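Local coordinates for protein voltage-sensor containing phosphatase (Ciona intestinalis, PDB 3V0D) that probably dephosphorylates phosphoinositide lipids with a PTEN-like phosphatase and C2 module, under the control of a membrane voltage sensor, at residues A[25-29]-A[58-63]; A[279-283]-A[321-325]. The protein carries 1 engineered substitution. All coordinates share one frame; numbering follows the deposited sequence.

Contact 1 of 2, residues A[25-29]-A[58-63]; sequences LDLTY and FFKTKH
With CG of F58 anti to the backbone N (chi1 178°), the phenyl ring stands off the helix toward the strand, where L27, extended the same way, meets it from the opposite direction. CD1 of L27 lies over one face of the F58 ring, 4.0 Å from the ring centroid and 16° off the normal, which is a CH-pi contact; its other methyl, CD2, reaches the ring tip at CZ. The opposite face of F58 is taken by CG of K62, one helical turn on, so the ring is clamped between a leucine methyl and its own helix. L25 adds CD1 against the root of the phenylalanine, 4.0 Å from F58 CB, and L27 CD1 just reaches F59 CZ at 4.3 Å.

Farther along, Y29 reaches across beside this apolar patch. Its hydroxyl OH bonds to NE2 of H63 at 2.7 Å, and either group could be the donor. NE2 lies near the plane of the tyrosine ring and OH near that of the imidazole, although the planes are inclined at 48° and neither ring lies over the other. The same OH sits 3.3 Å from F58 CZ, at the edge of the phenyl ring, so the polar bond borders directly on the hydrocarbon packing. Y18 and F23 add edge-to-face rings to F58, and I35 of strand 34-41 touches L27, Y29 and F59. K62 turns its ammonium away to a salt bridge with D21. Here the C-terminal part of helix 52-62 packs against strand 27-29 of the mixed sheet, the helix-on-sheet layering of the alpha/beta fold of the protein tyrosine phosphatase superfamily, to which PTEN-like phosphatases belong.

Contact 2 of 2, residues A[279-283]-A[321-325]; sequences KSLPR and KIYRD
L281 and I322 make the close-packed half of this meeting of two loops. The leucine swings CD1 into the angle between I322 and Y323, 3.7 Å from I322 CG2 and 3.4 Å from the tyrosine OH, its side chain crossing that of Y323 at about a right angle. I322 divides its branches between two partners. CG2, anti to the backbone N while CG1 lies beside it (chi1 -67°), serves L281 and also lies 4.0 Å above the plane of the neighbouring Y323 ring, over its centre; the longer arm ends in CD1, which abuts CD of the proline ring, P282, at 3.5 Å. P282 is exposed, yet still in tight contact with the isoleucine.

The looser side is at S280, also exposed, which contributes little more than its carbonyl O, 4.0 Å from I322 CD1. Between 279-283 and 321-325 there is no direct hydrogen bond. A water bridges them instead, donating to P282 O at 2.7 Å and hydrogen-bonded at the same length to Y323 OH, so the tyrosine's hydroxyl combines an apolar neighbour in L281 with a polar link through water.

P289 touches both L281 and Y323, and F327 meets the tyrosine ring with planes at about 60°. The backbone O of Y323 is held by R308, while R324 forms a salt bridge with D254. The loop between strands 269-276 and 290-295 thus packs on the one leading from strand 303-307 to 328-335, joining the two antiparallel sheets at one end of the PTEN-type C2 beta-sandwich.

The two contacts sit in different domains, their centres about 42 Å apart on opposite sides of the chain's centre, and share no strand or helix. Contact 1, in the phosphatase domain, is mostly buried and joins a helix to a sheet; contact 2, in the C2 domain, is only partly buried and joins two loops. Leucine methyls do much of the packing in both, and each includes a tyrosine hydroxyl in a polar link. In contact 1 that link is direct, to a histidine, beside an aromatic cluster. In contact 2, nearer the surface, a water carries it to a backbone carbonyl, and aliphatic groups dominate the packing.

Contact 1 of 2, residues A[25-29]-A[58-63]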
ATOM      1  N   LEU A  25     -19.214  13.333  11.523  1.00 26.44           N
ATOM      2  CA  LEU A  25     -18.555  12.149  10.968  1.00 25.73           C
ATOM      3  C   LEU A  25     -17.110  12.413  10.567  1.00 24.81           C
ATOM      4  O   LEU A  25     -16.766  13.528  10.153  1.00 25.63           O
ATOM      5  CB  LEU A  25     -19.335  11.637   9.742  1.00 25.81           C
ATOM      6  CG  LEU A  25     -20.752  11.100   9.991  1.00 25.55           C
ATOM      7  CD1 LEU A  25     -21.482  10.885   8.671  1.00 25.85           C
ATOM      8  CD2 LEU A  25     -20.733   9.798  10.803  1.00 25.24           C
ATOM      9  N   ASP A  26     -16.286  11.368  10.663  1.00 23.75           N
ATOM     10  CA  ASP A  26     -14.941  11.369  10.107  1.00 23.57           C
ATOM     11  C   ASP A  26     -15.082  11.096   8.598  1.00 22.29           C
ATOM     12  O   ASP A  26     -15.160   9.947   8.158  1.00 21.64           O
ATOM     13  CB  ASP A  26     -14.094  10.297  10.805  1.00 24.61           C
ATOM     14  CG  ASP A  26     -12.624  10.320  10.395  1.00 27.67           C
ATOM     15  OD1 ASP A  26     -12.252  11.055   9.460  1.00 31.69           O
ATOM     16  OD2 ASP A  26     -11.821   9.628  11.076  1.00 32.36           O
ATOM     17  N   LEU A  27     -15.150  12.163   7.813  1.00 21.84           N
ATOM     18  CA  LEU A  27     -15.543  12.095   6.415  1.00 21.22           C
ATOM     19  C   LEU A  27     -15.056  13.383   5.786  1.00 20.23           C
ATOM     20  O   LEU A  27     -15.245  14.469   6.353  1.00 22.86           O
ATOM     21  CB  LEU A  27     -17.068  11.957   6.340  1.00 22.54           C
ATOM     22  CG  LEU A  27     -17.731  11.840   4.963  1.00 22.68           C
ATOM     23  CD1 LEU A  27     -19.050  11.089   5.071  1.00 23.59           C
ATOM     24  CD2 LEU A  27     -17.949  13.228   4.290  1.00 23.18           C
ATOM     25  N   THR A  28     -14.432  13.251   4.617  1.00 18.93           N
ATOM     26  CA  THR A  28     -13.813  14.371   3.934  1.00 19.01           C
ATOM     27  C   THR A  28     -14.234  14.371   2.477  1.00 17.86           C
ATOM     28  O   THR A  28     -14.072  13.347   1.793  1.00 18.31           O
ATOM     29  CB  THR A  28     -12.268  14.243   3.982  1.00 19.56           C
ATOM     30  OG1 THR A  28     -11.820  14.134   5.344  1.00 22.13           O
ATOM     31  CG2 THR A  28     -11.567  15.400   3.257  1.00 22.61           C
ATOM     32  N   TYR A  29     -14.709  15.507   1.967  1.00 18.20           N
ATOM     33  CA  TYR A  29     -14.849  15.704   0.529  1.00 17.63           C
ATOM     34  C   TYR A  29     -13.484  16.051  -0.045  1.00 17.83           C
ATOM     35  O   TYR A  29     -13.018  17.183   0.042  1.00 19.69           O
ATOM     36  CB  TYR A  29     -15.869  16.796   0.199  1.00 18.83           C
ATOM     37  CG  TYR A  29     -17.292  16.342   0.332  1.00 18.92           C
ATOM     38  CD1 TYR A  29     -17.951  16.380   1.561  1.00 21.02           C
ATOM     39  CD2 TYR A  29     -17.976  15.842  -0.767  1.00 19.07           C
ATOM     40  CE1 TYR A  29     -19.267  15.967   1.681  1.00 21.61           C
ATOM     41  CE2 TYR A  29     -19.304  15.423  -0.670  1.00 19.81           C
ATOM     42  CZ  TYR A  29     -19.944  15.485   0.567  1.00 20.22           C
ATOM     43  OH  TYR A  29     -21.250  15.080   0.701  1.00 22.63           O
ATOM     44  N   PHE A  58     -26.348   9.597   6.036  1.00 21.87           N
ATOM     45  CA  PHE A  58     -25.667  10.660   5.320  1.00 21.85           C
ATOM     46  C   PHE A  58     -25.802  10.492   3.810  1.00 21.71           C
ATOM     47  O   PHE A  58     -26.173  11.425   3.099  1.00 22.44           O
ATOM     48  CB  PHE A  58     -24.185  10.688   5.736  1.00 21.71           C
ATOM     49  CG  PHE A  58     -23.357  11.736   5.024  1.00 22.30           C
ATOM     50  CD1 PHE A  58     -23.160  12.994   5.602  1.00 25.92           C
ATOM     51  CD2 PHE A  58     -22.791  11.480   3.764  1.00 21.92           C
ATOM     52  CE1 PHE A  58     -22.402  13.960   4.944  1.00 27.33           C
ATOM     53  CE2 PHE A  58     -22.046  12.454   3.092  1.00 23.61           C
ATOM     54  CZ  PHE A  58     -21.849  13.698   3.682  1.00 26.80           C
ATOM     55  N   PHE A  59     -25.470   9.306   3.315  1.00 20.75           N
ATOM     56  CA  PHE A  59     -25.499   9.083   1.870  1.00 20.83           C
ATOM     57  C   PHE A  59     -26.891   9.101   1.269  1.00 21.55           C
ATOM     58  O   PHE A  59     -27.109   9.692   0.213  1.00 22.23           O
ATOM     59  CB  PHE A  59     -24.693   7.830   1.513  1.00 19.79           C
ATOM     60  CG  PHE A  59     -23.231   8.101   1.588  1.00 18.84           C
ATOM     61  CD1 PHE A  59     -22.615   8.812   0.553  1.00 19.87           C
ATOM     62  CD2 PHE A  59     -22.479   7.729   2.699  1.00 19.06           C
ATOM     63  CE1 PHE A  59     -21.287   9.159   0.629  1.00 19.75           C
ATOM     64  CE2 PHE A  59     -21.144   8.074   2.782  1.00 18.40           C
ATOM     65  CZ  PHE A  59     -20.539   8.791   1.739  1.00 19.52           C
ATOM     66  N   LYS A  60     -27.839   8.498   1.971  1.00 22.61           N
ATOM     67  CA  LYS A  60     -29.217   8.496   1.501  1.00 24.40           C
ATOM     68  C   LYS A  60     -29.815   9.905   1.481  1.00 24.71           C
ATOM     69  O   LYS A  60     -30.660  10.214   0.627  1.00 26.80           O
ATOM     70  CB  LYS A  60     -30.052   7.576   2.375  1.00 24.68           C
ATOM     71  CG  LYS A  60     -29.701   6.127   2.153  1.00 28.07           C
ATOM     72  CD  LYS A  60     -30.530   5.232   3.026  1.00 30.73           C
ATOM     73  CE  LYS A  60     -30.000   3.815   3.020  1.00 32.92           C
ATOM     74  NZ  LYS A  60     -30.312   3.155   4.331  1.00 34.76           N
ATOM     75  N   THR A  61     -29.375  10.756   2.409  1.00 25.17           N
ATOM     76  CA  THR A  61     -29.879  12.129   2.541  1.00 26.74           C
ATOM     77  C   THR A  61     -29.214  13.086   1.562  1.00 26.45           C
ATOM     78  O   THR A  61     -29.892  13.879   0.901  1.00 27.48           O
ATOM     79  CB  THR A  61     -29.665  12.662   3.989  1.00 27.18           C
ATOM     80  OG1 THR A  61     -30.355  11.810   4.905  1.00 29.86           O
ATOM     81  CG2 THR A  61     -30.184  14.115   4.151  1.00 29.28           C
ATOM     82  N   LYS A  62     -27.889  13.011   1.477  1.00 25.54           N
ATOM     83  CA  LYS A  62     -27.105  13.981   0.727  1.00 25.61           C
ATOM     84  C   LYS A  62     -26.875  13.606  -0.730  1.00 23.40           C
ATOM     85  O   LYS A  62     -26.643  14.487  -1.580  1.00 24.17           O
ATOM     86  CB  LYS A  62     -25.750  14.209   1.402  1.00 26.41           C
ATOM     87  CG  LYS A  62     -25.795  14.778   2.816  1.00 30.46           C
ATOM     88  CD  LYS A  62     -26.201  16.217   2.833  1.00 34.29           C
ATOM     89  CE  LYS A  62     -25.891  16.856   4.178  1.00 36.85           C
ATOM     90  NZ  LYS A  62     -26.384  18.255   4.172  1.00 39.01           N
ATOM     91  N   HIS A  63     -26.890  12.306  -1.020  1.00 21.96           N
ATOM     92  CA  HIS A  63     -26.586  11.830  -2.364  1.00 20.97           C
ATOM     93  C   HIS A  63     -27.555  10.722  -2.776  1.00 21.23           C
ATOM     94  O   HIS A  63     -27.122   9.661  -3.247  1.00 20.51           O
ATOM     95  CB  HIS A  63     -25.131  11.337  -2.442  1.00 21.10           C
ATOM     96  CG  HIS A  63     -24.120  12.383  -2.088  1.00 20.68           C
ATOM     97  ND1 HIS A  63     -23.802  13.423  -2.936  1.00 21.10           N
ATOM     98  CD2 HIS A  63     -23.383  12.565  -0.964  1.00 21.01           C
ATOM     99  CE1 HIS A  63     -22.886  14.185  -2.357  1.00 20.89           C
ATOM    100  NE2 HIS A  63     -22.622  13.692  -1.157  1.00 21.35           N
TER

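Contact 2 of 2, residues A[279-283]-A[321-325]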
ATOM      1  N   LYS A 279      16.150  -8.862  19.547  1.00 22.33           N
ATOM      2  CA  LYS A 279      15.302  -8.075  20.463  1.00 23.78           C
ATOM      3  C   LYS A 279      15.597  -6.561  20.426  1.00 23.93           C
ATOM      4  O   LYS A 279      14.964  -5.786  21.154  1.00 27.10           O
ATOM      5  CB  LYS A 279      15.393  -8.633  21.888  1.00 24.89           C
ATOM      6  CG  LYS A 279      14.920 -10.072  22.010  1.00 27.10           C
ATOM      7  CD  LYS A 279      13.492 -10.277  21.500  1.00 31.90           C
ATOM      8  CE  LYS A 279      12.795 -11.448  22.219  1.00 34.78           C
ATOM      9  NZ  LYS A 279      13.352 -12.795  21.866  1.00 36.36           N
ATOM     10  N   SER A 280      16.542  -6.145  19.588  1.00 21.69           N
ATOM     11  CA  SER A 280      16.926  -4.738  19.424  1.00 21.95           C
ATOM     12  C   SER A 280      16.499  -4.188  18.080  1.00 21.61           C
ATOM     13  O   SER A 280      16.858  -3.074  17.718  1.00 23.32           O
ATOM     14  CB  SER A 280      18.444  -4.573  19.559  0.77 22.25           C
ATOM     15  OG  SER A 280      18.871  -4.796  20.889  0.77 21.99           O
ATOM     16  N   LEU A 281      15.760  -4.965  17.296  1.00 20.84           N
ATOM     17  CA  LEU A 281      15.288  -4.458  16.025  1.00 20.46           C
ATOM     18  C   LEU A 281      13.750  -4.384  16.105  1.00 21.44           C
ATOM     19  O   LEU A 281      13.077  -5.406  16.054  1.00 21.92           O
ATOM     20  CB  LEU A 281      15.790  -5.356  14.898  1.00 20.28           C
ATOM     21  CG  LEU A 281      15.460  -4.861  13.488  1.00 19.46           C
ATOM     22  CD1 LEU A 281      16.001  -3.456  13.235  1.00 21.43           C
ATOM     23  CD2 LEU A 281      15.994  -5.815  12.450  1.00 20.47           C
ATOM     24  N   PRO A 282      13.185  -3.172  16.242  1.00 21.66           N
ATOM     25  CA  PRO A 282      11.729  -3.094  16.419  1.00 21.77           C
ATOM     26  C   PRO A 282      10.950  -3.603  15.194  1.00 20.34           C
ATOM     27  O   PRO A 282      11.411  -3.536  14.055  1.00 20.05           O
ATOM     28  CB  PRO A 282      11.477  -1.593  16.615  1.00 22.93           C
ATOM     29  CG  PRO A 282      12.796  -1.070  17.159  1.00 24.46           C
ATOM     30  CD  PRO A 282      13.829  -1.860  16.397  1.00 22.87           C
ATOM     31  N   ARG A 283       9.746  -4.088  15.449  1.00 20.75           N
ATOM     32  CA  ARG A 283       8.782  -4.332  14.386  1.00 20.07           C
ATOM     33  C   ARG A 283       7.941  -3.093  14.131  1.00 20.16           C
ATOM     34  O   ARG A 283       7.604  -2.361  15.059  1.00 22.52           O
ATOM     35  CB  ARG A 283       7.885  -5.505  14.749  1.00 21.99           C
ATOM     36  CG  ARG A 283       8.620  -6.793  15.025  1.00 23.32           C
ATOM     37  CD  ARG A 283       7.662  -7.912  15.391  1.00 26.30           C
ATOM     38  NE  ARG A 283       8.415  -9.101  15.772  1.00 29.51           N
ATOM     39  CZ  ARG A 283       7.888 -10.283  16.086  1.00 31.69           C
ATOM     40  NH1 ARG A 283       6.570 -10.466  16.068  1.00 35.48           N
ATOM     41  NH2 ARG A 283       8.691 -11.288  16.426  1.00 33.42           N
ATOM     42  N   LYS A 321      17.716   6.196  13.144  1.00 24.10           N
ATOM     43  CA  LYS A 321      18.952   5.851  13.851  1.00 25.47           C
ATOM     44  C   LYS A 321      19.390   4.425  13.578  1.00 24.46           C
ATOM     45  O   LYS A 321      20.576   4.091  13.700  1.00 25.97           O
ATOM     46  CB  LYS A 321      18.826   6.045  15.364  1.00 26.49           C
ATOM     47  CG  LYS A 321      18.630   7.481  15.800  1.00 30.25           C
ATOM     48  CD  LYS A 321      18.967   7.696  17.282  1.00 35.19           C
ATOM     49  CE  LYS A 321      18.041   6.919  18.219  1.00 38.42           C
ATOM     50  NZ  LYS A 321      16.593   7.298  18.094  1.00 41.32           N
ATOM     51  N   ILE A 322      18.419   3.588  13.227  1.00 22.50           N
ATOM     52  CA  ILE A 322      18.673   2.188  12.889  1.00 21.26           C
ATOM     53  C   ILE A 322      18.916   2.043  11.387  1.00 20.10           C
ATOM     54  O   ILE A 322      19.912   1.451  10.970  1.00 20.44           O
ATOM     55  CB  ILE A 322      17.540   1.263  13.377  1.00 21.57           C
ATOM     56  CG1 ILE A 322      17.532   1.230  14.915  1.00 25.58           C
ATOM     57  CG2 ILE A 322      17.712  -0.153  12.814  1.00 21.17           C
ATOM     58  CD1 ILE A 322      16.507   0.284  15.518  1.00 28.06           C
ATOM     59  N   TYR A 323      17.981   2.557  10.580  1.00 19.48           N
ATOM     60  CA  TYR A 323      18.132   2.500   9.133  1.00 19.55           C
ATOM     61  C   TYR A 323      18.746   3.815   8.697  1.00 20.25           C
ATOM     62  O   TYR A 323      18.062   4.829   8.653  1.00 21.51           O
ATOM     63  CB  TYR A 323      16.769   2.255   8.439  1.00 19.42           C
ATOM     64  CG  TYR A 323      16.056   1.042   8.974  1.00 17.62           C
ATOM     65  CD1 TYR A 323      14.973   1.189   9.818  1.00 19.11           C
ATOM     66  CD2 TYR A 323      16.500  -0.252   8.677  1.00 17.90           C
ATOM     67  CE1 TYR A 323      14.322   0.072  10.341  1.00 18.41           C
ATOM     68  CE2 TYR A 323      15.851  -1.381   9.190  1.00 17.58           C
ATOM     69  CZ  TYR A 323      14.789  -1.204  10.037  1.00 17.49           C
ATOM     70  OH  TYR A 323      14.178  -2.318  10.545  1.00 17.94           O
ATOM     71  N   ARG A 324      20.040   3.780   8.415  1.00 20.65           N
ATOM     72  CA  ARG A 324      20.790   4.976   8.046  1.00 21.42           C
ATOM     73  C   ARG A 324      20.537   5.343   6.591  1.00 21.82           C
ATOM     74  O   ARG A 324      19.848   4.618   5.857  1.00 21.35           O
ATOM     75  CB  ARG A 324      22.269   4.757   8.366  1.00 22.15           C
ATOM     76  CG  ARG A 324      22.521   4.657   9.866  1.00 22.72           C
ATOM     77  CD  ARG A 324      23.960   4.251  10.192  1.00 24.79           C
ATOM     78  NE  ARG A 324      24.171   2.816   9.981  1.00 23.55           N
ATOM     79  CZ  ARG A 324      25.004   2.273   9.097  1.00 23.39           C
ATOM     80  NH1 ARG A 324      25.767   3.036   8.308  1.00 27.43           N
ATOM     81  NH2 ARG A 324      25.119   0.952   9.038  1.00 22.98           N
ATOM     82  N   ASP A 325      21.042   6.504   6.173  1.00 23.08           N
ATOM     83  CA  ASP A 325      20.595   7.038   4.872  1.00 23.94           C
ATOM     84  C   ASP A 325      20.999   6.183   3.671  1.00 23.36           C
ATOM     85  O   ASP A 325      20.357   6.264   2.623  1.00 24.29           O
ATOM     86  CB  ASP A 325      20.929   8.523   4.680  1.00 26.49           C
ATOM     87  CG  ASP A 325      22.401   8.815   4.730  1.00 28.79           C
ATOM     88  OD1 ASP A 325      23.241   7.914   4.563  1.00 33.56           O
ATOM     89  OD2 ASP A 325      22.729  10.002   4.908  1.00 34.35           O
TER
HETATM   90  O   HOH W   1      12.986  -1.675  12.935  1.00 25.20           O